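Local coordinates for SLT domain-containing protein (Bdellovibrio bacteriovorus HD100, PDB 6TAB) that probably cleaves prey peptidoglycan as a lysozyme of altered substrate specificity, helping the periplasmic predator to leave the prey cell, at residues Met139-Glu143 and Ser144-Thr148. Numbering follows the deposited sequence.
Sequences MVRFE and SNFKT
R141 leans against both F146 and N145 where helix 125-144 runs out into the loop. Its CB packs on the ring of F146, 3.8 Å from CZ, and its CA sits over one face of that ring in a CH-pi contact, 4.2 Å from the centroid. CG, anti to the backbone N (chi1 165°), rests over one face of the F142 ring. The chain then bends, and CD comes 3.5 Å from N145 OD1. At the tip, the guanidinium lays one face on F142 CE1 and runs alongside the N145 amide without hydrogen bonding to it, NH1 staying 3.8 Å from OD1. The E143-S144 pair at this helix end fits the Glu-Ser signature of the SLT family, in whose relatives the glutamate acts as general acid. S144 N gives V140 O a straight bond (3.0 Å, 165°), while N145 N makes two weak bonds, to V140 O and R141 O. N145 and F146 both take positive phi as central residues of a type I' turn from S144 to K147, which swings F146 back, its CD1 3.5 Å from V140 CG1. S144 OG hydrogen-bonds to L169 O and accepts a weak hydrogen bond from F146 N.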
loop_
_atom_site.group_PDB
_atom_site.type_symbol
_atom_site.label_atom_id
_atom_site.label_comp_id
_atom_site.label_asym_id
_atom_site.label_seq_id
_atom_site.Cartn_x
_atom_site.Cartn_y
_atom_site.Cartn_z
ATOM N N MET A 139 -5.467 -0.539 2.783
ATOM C CA MET A 139 -4.791 0.739 3.096
ATOM C C MET A 139 -5.602 1.928 2.530
ATOM O O MET A 139 -5.770 2.963 3.216
ATOM C CB MET A 139 -3.356 0.717 2.551
ATOM C CG MET A 139 -2.479 -0.364 3.204
ATOM S SD MET A 139 -0.968 -0.751 2.223
ATOM C CE MET A 139 -0.184 0.864 2.213
ATOM N N VAL A 140 -6.085 1.798 1.286
ATOM C CA VAL A 140 -6.949 2.846 0.666
ATOM C C VAL A 140 -8.199 3.092 1.534
ATOM O O VAL A 140 -8.586 4.263 1.732
ATOM C CB VAL A 140 -7.290 2.466 -0.786
ATOM C CG1 VAL A 140 -8.379 3.391 -1.346
ATOM C CG2 VAL A 140 -6.043 2.453 -1.692
ATOM N N ARG A 141 -8.825 2.018 2.030
ATOM C CA ARG A 141 -10.045 2.158 2.861
ATOM C C ARG A 141 -9.783 3.156 3.997
ATOM O O ARG A 141 -10.617 4.044 4.246
ATOM C CB ARG A 141 -10.484 0.806 3.456
ATOM C CG ARG A 141 -11.499 0.858 4.602
ATOM C CD ARG A 141 -12.832 1.503 4.322
ATOM N NE ARG A 141 -13.620 1.564 5.566
ATOM C CZ ARG A 141 -13.603 2.568 6.440
ATOM N NH1 ARG A 141 -12.791 3.604 6.255
ATOM N NH2 ARG A 141 -14.422 2.519 7.489
ATOM N N PHE A 142 -8.636 3.018 4.683
ATOM C CA PHE A 142 -8.373 3.848 5.892
ATOM C C PHE A 142 -7.670 5.179 5.587
ATOM O O PHE A 142 -7.785 6.105 6.408
ATOM C CB PHE A 142 -7.667 3.032 6.993
ATOM C CG PHE A 142 -8.573 1.986 7.596
ATOM C CD1 PHE A 142 -9.667 2.358 8.384
ATOM C CD2 PHE A 142 -8.442 0.650 7.256
ATOM C CE1 PHE A 142 -10.531 1.395 8.882
ATOM C CE2 PHE A 142 -9.300 -0.307 7.760
ATOM C CZ PHE A 142 -10.364 0.075 8.554
ATOM N N GLU A 143 -6.919 5.277 4.465
ATOM C CA GLU A 143 -6.288 6.562 4.119
ATOM C C GLU A 143 -7.304 7.558 3.520
ATOM O O GLU A 143 -7.239 8.748 3.833
ATOM C CB GLU A 143 -5.093 6.346 3.178
ATOM C CG GLU A 143 -3.890 5.694 3.823
ATOM C CD GLU A 143 -3.185 6.559 4.848
ATOM O OE1 GLU A 143 -3.503 7.795 4.939
ATOM O OE2 GLU A 143 -2.236 6.046 5.516
ATOM N N SER A 144 -8.139 7.090 2.587
ATOM C CA SER A 144 -9.069 7.981 1.810
ATOM C C SER A 144 -10.534 7.503 1.703
ATOM O O SER A 144 -11.320 8.181 1.045
ATOM C CB SER A 144 -8.537 8.148 0.403
ATOM O OG SER A 144 -8.577 6.913 -0.304
ATOM N N ASN A 145 -10.867 6.318 2.207
ATOM C CA ASN A 145 -12.205 5.744 1.998
ATOM C C ASN A 145 -12.540 5.761 0.495
ATOM O O ASN A 145 -13.707 6.006 0.117
ATOM C CB ASN A 145 -13.325 6.394 2.836
ATOM C CG ASN A 145 -14.508 5.463 3.016
ATOM O OD1 ASN A 145 -14.396 4.244 2.880
ATOM N ND2 ASN A 145 -15.667 6.037 3.312
ATOM N N PHE A 146 -11.531 5.453 -0.336
ATOM C CA PHE A 146 -11.677 5.238 -1.803
ATOM C C PHE A 146 -11.956 6.536 -2.584
ATOM O O PHE A 146 -12.397 6.479 -3.765
ATOM C CB PHE A 146 -12.727 4.163 -2.137
ATOM C CG PHE A 146 -12.497 2.844 -1.424
ATOM C CD1 PHE A 146 -11.519 1.947 -1.841
ATOM C CD2 PHE A 146 -13.220 2.523 -0.286
ATOM C CE1 PHE A 146 -11.306 0.758 -1.172
ATOM C CE2 PHE A 146 -12.995 1.328 0.394
ATOM C CZ PHE A 146 -12.014 0.452 -0.038
ATOM N N LYS A 147 -11.611 7.694 -1.992
ATOM C CA LYS A 147 -11.862 9.037 -2.592
ATOM C C LYS A 147 -10.558 9.588 -3.209
ATOM O O LYS A 147 -9.690 10.152 -2.510
ATOM C CB LYS A 147 -12.412 10.019 -1.547
ATOM C CG LYS A 147 -13.771 9.641 -0.968
ATOM C CD LYS A 147 -14.273 10.639 0.050
ATOM C CE LYS A 147 -13.563 10.581 1.394
ATOM N NZ LYS A 147 -14.316 11.364 2.402
ATOM N N THR A 148 -10.455 9.460 -4.547
ATOM C CA THR A 148 -9.256 9.897 -5.286
ATOM C C THR A 148 -9.042 11.419 -5.183
ATOM O O THR A 148 -7.877 11.887 -5.330
ATOM C CB THR A 148 -9.278 9.386 -6.733
ATOM O OG1 THR A 148 -7.966 9.388 -7.313
ATOM C CG2 THR A 148 -10.249 10.140 -7.631
#